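Local coordinates for dihydrodipicolinate synthase (Bacillus anthracis, PDB 1XKY), which catalyses a lyase step of lysine biosynthesis, probably, as in its family, the condensation of pyruvate with aspartate semialdehyde on a TIM barrel, at residues A69-V74 against V106-V111; D98-A103 against A134-L139; V114-N119 against E124-H129. All coordinates share one frame; numbering follows the deposited sequence.

In the fold
From the N terminus the chain winds through an eight-stranded parallel barrel, and the three contacts lie between helix 64-78 and the turn before strand 141-145. Contact 1 opens on helix 64-78 and closes at the turn leading into strand 110-114, spanning strand 84-87 and helix 93-105. Contact 2 opens on that helix, before contact 1 has closed, and closes in the turn that follows helix 123-135; the two therefore cross, and they touch through V108 with A103 and L139. Contact 3 follows contact 1 in series and lies wholly within the span of contact 2, folding the loop after strand 110-114 back on helix 123-135.

Contact 1. Residues A69-V74 against V106-V111; sequences ALYRHV and VGVDAV
V106 turns CG1 away from its own carbonyl carbon (chi1 -55°), which leaves CG2 between the backbone N and the carbonyl carbon; the two methyls so placed divide their work between R72 and Y71. CG2 meets the start of the tyrosine side chain, with V106 CG2 3.8 Å from Y71 CB, and it also lies 3.9 Å from the backbone N of R72, close against the helix itself. CG1 goes to the arginine. R72 sends CG off opposite its backbone N (chi1 -177°), runs on extended through chi2 and bends at chi3, which carries the guanidinium past the valine. There R72 NH2 lies 3.7 Å from V106 CG1, with NE and CZ only slightly farther away, and the flat group is tilted against the methyl. The two side chains run roughly perpendicular to each other, and the exposed arginine covers one flank of the valine without gaining a polar partner from it.

Further along, V108 comes in beside V106 on the same tyrosine: V108 CG1 is 3.9 Å from Y71 CB. The phenol ring leads away from the segment 106-111, so both valines grip the root of this residue, not its hydroxyl end. Between them G107 has a positive phi of 90°, and the chain turns there between the two valines.

V106 is the first residue to leave the conformation of helix 93-105. Y71 packs inward on A86 of strand 84-87 and V52 of strand 49-52, and also on L99 and A103 of helix 93-105. V108 likewise packs on A86 and A103. The contact thus ties helix 64-78 to the turn between helix 93-105 and strand 110-114, on the outer layer of the barrel.

Contact 2. Residues D98-A103 against A134-L139; sequences DLTKKA and AESTPL
T100 and T137, two threonines facing each other from helix and turn, meet through carbon while their hydroxyls bond to other partners. T100 CG2 lies 3.7 Å from T137 CB and 3.8 Å from T137 CG2, the two side chains running at about a right angle to each other. The same methyl is 4.1 Å from S136 OG, a van der Waals approach. This presentation follows from the first torsion of T100 (chi1 -65°): CG2 points opposite the backbone N, out toward the turn, while OG1 stays beside that N and bonds back to S96 O and to T88 OG1.

The other hydroxyls are likewise engaged. S136 OG bonds to I133 O, three residues back in the chain. T137 OG1 pairs with T104 OG1, just beyond the segment 98-103, and accepts from the backbone N of L139 at 3.2 Å, the N-H pointing almost straight at it (164°). That bond closes an ST turn across P138 and fixes the rotation of the T137 side chain, whose methyl is left to face T100.

K101 supplies the outer flank. The bend at chi2 and the extended chi3 carry K101 CE to 3.4 Å from S136 O and 3.9 Å from S136 CB, while a further bend at chi4 sets only the direction of NZ. It is thus the aliphatic part of the lysine that lies along the serine, at the exposed margin of the contact.

The contact joins the middle of helix 93-105 to the chain leaving helix 123-135, before strand 141-145 begins. On its other sides, L99 and K102 pack against helix 64-78, A103 and L139 both reach V108 ahead of strand 110-114, and N167 ties A134 O and L139 O to the loop before strand 168-173.

Contact 3. Residues V114-N119 against E124-H129; sequences VAPYYN and EGMYQH
P116 lies over one face of the H129 imidazole in a CH-pi contact. Its CG stands 3.8 Å from the ring centroid, 14° off the ring normal, so the methylene sits practically over the centre of the ring. The proline and the histidine arrive from opposite directions, one from the loop and one from the helix. H129 reaches the loop because its CG points opposite the backbone N (chi1 167°), and a chi2 near 90° turns the flat of the ring to the proline.

Apolar packing by M126 continues the surface one helical turn earlier. Its CG is 4.1 Å from P116 CD, the neighbour of the CG that covers the ring, and this CD is shared between methionine and imidazole. The extended chi2 carries M126 SD to 4.0 Å from A115 CB, and the chain bends only beyond it, at chi3. All of these groups are buried, and the methionine also packs on P121 in the intervening loop.

The polar link is made by one water. It donates to V114 O at 2.7 Å and lies 2.8 Å from H129 NE2, in the plane of the imidazole and at its edge. The end of strand 110-114 is thereby joined to the helix without direct contact between these two polar atoms, which are 4.2 Å apart. ND1, on the other side of the ring, bonds to T93 OG1.

With both nitrogens engaged and a proline over one face, the imidazole is fixed in position and rotation. One face meets hydrocarbon while the two nitrogens are bonded to the water and T93, which lets a buried histidine anchor the loop whose next residues, Y117 and Y118, stack with Y118 and Y117 of a neighbouring subunit.

Contact 1. Residues A69-V74 against V106-V111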
# COMPACT_ATOMS: atom_id res chain seq x y z
N ALA A 69 -23.34 -18.44 25.65
CA ALA A 69 -23.94 -17.83 26.84
C ALA A 69 -24.27 -16.35 26.61
O ALA A 69 -25.34 -15.86 27.00
CB ALA A 69 -23.02 -17.99 28.04
N LEU A 70 -23.33 -15.64 25.98
CA LEU A 70 -23.50 -14.24 25.64
C LEU A 70 -24.65 -14.02 24.67
O LEU A 70 -25.46 -13.10 24.87
CB LEU A 70 -22.19 -13.66 25.06
CG LEU A 70 -22.19 -12.16 24.76
CD1 LEU A 70 -22.40 -11.33 26.02
CD2 LEU A 70 -20.87 -11.76 24.07
N TYR A 71 -24.73 -14.84 23.61
CA TYR A 71 -25.83 -14.75 22.66
C TYR A 71 -27.17 -14.94 23.38
O TYR A 71 -28.11 -14.17 23.19
CB TYR A 71 -25.76 -15.82 21.55
CG TYR A 71 -24.49 -15.88 20.72
CD1 TYR A 71 -23.70 -14.75 20.50
CD2 TYR A 71 -24.11 -17.08 20.13
CE1 TYR A 71 -22.53 -14.83 19.73
CE2 TYR A 71 -22.96 -17.17 19.35
CZ TYR A 71 -22.17 -16.05 19.15
OH TYR A 71 -21.02 -16.16 18.39
N ARG A 72 -27.22 -15.98 24.21
CA ARG A 72 -28.45 -16.35 24.92
C ARG A 72 -28.92 -15.22 25.83
O ARG A 72 -30.10 -14.89 25.85
CB ARG A 72 -28.23 -17.64 25.72
CG ARG A 72 -29.45 -18.15 26.43
CD ARG A 72 -29.10 -19.26 27.41
NE ARG A 72 -28.77 -20.51 26.73
CZ ARG A 72 -27.56 -21.06 26.65
NH1 ARG A 72 -26.50 -20.49 27.22
NH2 ARG A 72 -27.42 -22.21 25.99
N HIS A 73 -27.99 -14.62 26.57
CA HIS A 73 -28.34 -13.52 27.46
C HIS A 73 -28.85 -12.29 26.70
O HIS A 73 -29.84 -11.67 27.09
CB HIS A 73 -27.15 -13.12 28.31
CG HIS A 73 -27.44 -12.01 29.26
ND1 HIS A 73 -28.21 -12.20 30.39
CD2 HIS A 73 -27.10 -10.70 29.25
CE1 HIS A 73 -28.32 -11.05 31.04
NE2 HIS A 73 -27.65 -10.13 30.37
N VAL A 74 -28.16 -11.95 25.62
CA VAL A 74 -28.54 -10.79 24.82
C VAL A 74 -29.91 -11.01 24.17
O VAL A 74 -30.73 -10.10 24.13
CB VAL A 74 -27.45 -10.44 23.76
CG1 VAL A 74 -27.92 -9.31 22.87
CG2 VAL A 74 -26.13 -10.08 24.45
N VAL A 106 -30.16 -20.90 20.35
CA VAL A 106 -30.50 -19.97 21.45
C VAL A 106 -31.29 -18.74 21.02
O VAL A 106 -31.47 -17.82 21.81
CB VAL A 106 -29.25 -19.54 22.28
CG1 VAL A 106 -28.50 -20.76 22.79
CG2 VAL A 106 -28.32 -18.61 21.48
N GLY A 107 -31.76 -18.72 19.77
CA GLY A 107 -32.77 -17.76 19.34
C GLY A 107 -32.31 -16.42 18.78
O GLY A 107 -33.08 -15.45 18.77
N VAL A 108 -31.07 -16.34 18.31
CA VAL A 108 -30.62 -15.12 17.63
C VAL A 108 -31.42 -14.96 16.33
O VAL A 108 -32.04 -15.91 15.85
CB VAL A 108 -29.09 -15.10 17.35
CG1 VAL A 108 -28.29 -15.29 18.63
CG2 VAL A 108 -28.69 -16.14 16.28
N ASP A 109 -31.41 -13.76 15.76
CA ASP A 109 -32.23 -13.47 14.59
C ASP A 109 -31.47 -13.59 13.26
O ASP A 109 -32.08 -13.71 12.20
CB ASP A 109 -32.82 -12.07 14.73
CG ASP A 109 -33.68 -11.95 15.97
OD1 ASP A 109 -33.25 -11.28 16.93
OD2 ASP A 109 -34.77 -12.56 16.00
N ALA A 110 -30.14 -13.55 13.34
CA ALA A 110 -29.28 -13.60 12.18
C ALA A 110 -27.87 -13.89 12.64
O ALA A 110 -27.56 -13.83 13.84
CB ALA A 110 -29.32 -12.27 11.43
N VAL A 111 -26.99 -14.18 11.67
CA VAL A 111 -25.58 -14.35 11.98
C VAL A 111 -24.72 -13.47 11.07
O VAL A 111 -25.09 -13.19 9.93
CB VAL A 111 -25.13 -15.84 11.92
CG1 VAL A 111 -25.86 -16.65 12.97
CG2 VAL A 111 -25.35 -16.42 10.53

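Contact 2. Residues D98-A103 against A134-L139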
# COMPACT_ATOMS: atom_id res chain seq x y z
N ASP A 98 -20.73 -25.23 13.16
CA ASP A 98 -21.06 -25.62 14.53
C ASP A 98 -21.60 -24.43 15.34
O ASP A 98 -22.68 -24.51 15.92
CB ASP A 98 -19.86 -26.21 15.25
CG ASP A 98 -20.24 -26.81 16.60
OD1 ASP A 98 -20.98 -27.82 16.61
OD2 ASP A 98 -19.81 -26.26 17.64
N LEU A 99 -20.84 -23.34 15.38
CA LEU A 99 -21.23 -22.18 16.20
C LEU A 99 -22.52 -21.54 15.67
O LEU A 99 -23.32 -21.01 16.44
CB LEU A 99 -20.10 -21.15 16.27
CG LEU A 99 -20.27 -19.96 17.20
CD1 LEU A 99 -20.52 -20.41 18.65
CD2 LEU A 99 -19.07 -19.07 17.13
N THR A 100 -22.71 -21.59 14.36
CA THR A 100 -23.91 -21.05 13.73
C THR A 100 -25.15 -21.82 14.20
O THR A 100 -26.18 -21.20 14.51
CB THR A 100 -23.76 -21.01 12.20
OG1 THR A 100 -22.72 -20.09 11.84
CG2 THR A 100 -25.05 -20.59 11.52
N LYS A 101 -25.03 -23.15 14.28
CA LYS A 101 -26.10 -24.01 14.82
C LYS A 101 -26.41 -23.64 16.25
O LYS A 101 -27.57 -23.49 16.61
CB LYS A 101 -25.71 -25.49 14.79
CG LYS A 101 -25.31 -26.07 13.44
CD LYS A 101 -26.49 -26.55 12.62
CE LYS A 101 -26.02 -27.16 11.30
NZ LYS A 101 -25.13 -28.34 11.49
N LYS A 102 -25.37 -23.52 17.07
CA LYS A 102 -25.53 -23.17 18.47
C LYS A 102 -26.21 -21.81 18.67
O LYS A 102 -27.11 -21.68 19.49
CB LYS A 102 -24.19 -23.24 19.20
CG LYS A 102 -23.70 -24.66 19.45
CD LYS A 102 -22.20 -24.72 19.62
CE LYS A 102 -21.76 -25.98 20.33
NZ LYS A 102 -22.41 -27.20 19.76
N ALA A 103 -25.78 -20.80 17.91
CA ALA A 103 -26.44 -19.50 17.93
C ALA A 103 -27.91 -19.60 17.51
O ALA A 103 -28.78 -19.00 18.14
CB ALA A 103 -25.71 -18.50 17.05
N ALA A 134 -24.19 -20.72 5.35
CA ALA A 134 -25.56 -20.25 5.09
C ALA A 134 -26.55 -21.42 4.93
O ALA A 134 -27.66 -21.37 5.46
CB ALA A 134 -25.59 -19.36 3.85
N GLU A 135 -26.12 -22.45 4.20
CA GLU A 135 -26.91 -23.68 4.01
C GLU A 135 -27.25 -24.41 5.30
O GLU A 135 -28.22 -25.15 5.37
CB GLU A 135 -26.16 -24.66 3.10
CG GLU A 135 -26.37 -24.39 1.64
CD GLU A 135 -25.53 -25.27 0.73
OE1 GLU A 135 -24.65 -26.01 1.23
OE2 GLU A 135 -25.75 -25.20 -0.50
N SER A 136 -26.42 -24.20 6.32
CA SER A 136 -26.54 -24.91 7.58
C SER A 136 -27.56 -24.28 8.52
O SER A 136 -27.88 -24.85 9.56
CB SER A 136 -25.16 -24.97 8.25
OG SER A 136 -24.87 -23.77 8.93
N THR A 137 -28.08 -23.10 8.17
CA THR A 137 -29.00 -22.38 9.05
C THR A 137 -30.17 -21.79 8.27
O THR A 137 -30.01 -21.34 7.14
CB THR A 137 -28.29 -21.25 9.85
OG1 THR A 137 -29.17 -20.72 10.84
CG2 THR A 137 -27.82 -20.11 8.94
N PRO A 138 -31.37 -21.78 8.89
CA PRO A 138 -32.50 -21.08 8.28
C PRO A 138 -32.43 -19.56 8.49
O PRO A 138 -33.19 -18.81 7.86
CB PRO A 138 -33.70 -21.66 9.03
CG PRO A 138 -33.15 -21.98 10.37
CD PRO A 138 -31.75 -22.43 10.15
N LEU A 139 -31.52 -19.12 9.35
CA LEU A 139 -31.41 -17.71 9.70
C LEU A 139 -30.82 -16.86 8.58
O LEU A 139 -30.01 -17.35 7.79
CB LEU A 139 -30.56 -17.54 10.95
CG LEU A 139 -31.16 -18.01 12.28
CD1 LEU A 139 -30.23 -17.62 13.41
CD2 LEU A 139 -32.53 -17.41 12.50

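Contact 3. Residues V114-N119 against E124-H129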
# COMPACT_ATOMS: atom_id res chain seq x y z
N VAL A 114 -17.67 -13.22 8.87
CA VAL A 114 -16.52 -12.46 8.42
C VAL A 114 -15.72 -13.21 7.34
O VAL A 114 -15.66 -14.43 7.34
CB VAL A 114 -15.60 -12.09 9.64
CG1 VAL A 114 -14.82 -13.31 10.15
CG2 VAL A 114 -14.68 -10.94 9.30
N ALA A 115 -15.13 -12.46 6.41
CA ALA A 115 -14.11 -13.02 5.52
C ALA A 115 -13.03 -13.70 6.37
O ALA A 115 -12.46 -13.06 7.26
CB ALA A 115 -13.49 -11.92 4.66
N PRO A 116 -12.77 -15.00 6.14
CA PRO A 116 -11.70 -15.67 6.89
C PRO A 116 -10.40 -14.89 6.91
O PRO A 116 -9.88 -14.49 5.86
CB PRO A 116 -11.53 -16.99 6.14
CG PRO A 116 -12.89 -17.29 5.65
CD PRO A 116 -13.44 -15.93 5.23
N TYR A 117 -9.90 -14.70 8.13
CA TYR A 117 -8.64 -14.03 8.41
C TYR A 117 -7.52 -15.06 8.51
O TYR A 117 -7.77 -16.25 8.70
CB TYR A 117 -8.73 -13.28 9.75
CG TYR A 117 -9.46 -14.09 10.80
CD1 TYR A 117 -10.83 -13.94 10.99
CD2 TYR A 117 -8.79 -15.04 11.57
CE1 TYR A 117 -11.51 -14.70 11.93
CE2 TYR A 117 -9.46 -15.80 12.52
CZ TYR A 117 -10.82 -15.63 12.68
OH TYR A 117 -11.50 -16.38 13.61
N TYR A 118 -6.28 -14.59 8.39
CA TYR A 118 -5.07 -15.40 8.61
C TYR A 118 -4.74 -16.39 7.49
O TYR A 118 -3.61 -16.39 7.00
CB TYR A 118 -5.11 -16.09 9.99
CG TYR A 118 -3.79 -16.71 10.42
CD1 TYR A 118 -2.61 -15.96 10.45
CD2 TYR A 118 -3.73 -18.04 10.81
CE1 TYR A 118 -1.40 -16.53 10.84
CE2 TYR A 118 -2.54 -18.63 11.21
CZ TYR A 118 -1.37 -17.87 11.22
OH TYR A 118 -0.19 -18.45 11.63
N ASN A 119 -5.68 -17.24 7.07
CA ASN A 119 -5.38 -18.25 6.04
C ASN A 119 -5.55 -17.79 4.58
O ASN A 119 -5.27 -18.56 3.66
CB ASN A 119 -6.11 -19.60 6.29
CG ASN A 119 -7.59 -19.45 6.56
OD1 ASN A 119 -8.19 -18.41 6.31
ND2 ASN A 119 -8.20 -20.52 7.08
N GLU A 124 -13.21 -18.09 -4.67
CA GLU A 124 -14.03 -19.30 -4.73
C GLU A 124 -14.02 -20.05 -3.39
O GLU A 124 -15.03 -20.63 -3.01
CB GLU A 124 -13.57 -20.21 -5.88
CG GLU A 124 -14.34 -21.53 -6.06
CD GLU A 124 -15.80 -21.36 -6.44
OE1 GLU A 124 -16.21 -20.26 -6.85
OE2 GLU A 124 -16.54 -22.35 -6.32
N GLY A 125 -12.90 -20.01 -2.68
CA GLY A 125 -12.83 -20.58 -1.32
C GLY A 125 -13.85 -19.91 -0.40
O GLY A 125 -14.63 -20.59 0.29
N MET A 126 -13.86 -18.58 -0.43
CA MET A 126 -14.79 -17.82 0.37
C MET A 126 -16.23 -18.05 -0.06
O MET A 126 -17.11 -18.16 0.78
CB MET A 126 -14.45 -16.33 0.32
CG MET A 126 -13.24 -15.99 1.15
SD MET A 126 -13.03 -14.22 1.36
CE MET A 126 -12.17 -13.80 -0.15
N TYR A 127 -16.45 -18.15 -1.36
CA TYR A 127 -17.77 -18.48 -1.86
C TYR A 127 -18.28 -19.81 -1.27
O TYR A 127 -19.40 -19.88 -0.74
CB TYR A 127 -17.79 -18.52 -3.40
CG TYR A 127 -19.14 -18.94 -3.90
CD1 TYR A 127 -20.17 -18.01 -4.01
CD2 TYR A 127 -19.41 -20.27 -4.18
CE1 TYR A 127 -21.44 -18.41 -4.43
CE2 TYR A 127 -20.66 -20.67 -4.60
CZ TYR A 127 -21.67 -19.74 -4.73
OH TYR A 127 -22.91 -20.13 -5.14
N GLN A 128 -17.46 -20.85 -1.33
CA GLN A 128 -17.84 -22.15 -0.78
C GLN A 128 -17.99 -22.11 0.74
O GLN A 128 -18.86 -22.77 1.31
CB GLN A 128 -16.83 -23.23 -1.18
CG GLN A 128 -16.77 -23.50 -2.68
CD GLN A 128 -18.08 -24.00 -3.30
OE1 GLN A 128 -18.33 -23.76 -4.49
NE2 GLN A 128 -18.91 -24.67 -2.51
N HIS A 129 -17.16 -21.31 1.39
CA HIS A 129 -17.19 -21.14 2.85
C HIS A 129 -18.54 -20.56 3.28
O HIS A 129 -19.24 -21.15 4.10
CB HIS A 129 -16.01 -20.25 3.26
CG HIS A 129 -16.06 -19.72 4.66
ND1 HIS A 129 -15.58 -20.43 5.74
CD2 HIS A 129 -16.44 -18.51 5.14
CE1 HIS A 129 -15.71 -19.69 6.83
NE2 HIS A 129 -16.23 -18.53 6.49
O HOH W 1 -16.62 -16.60 8.54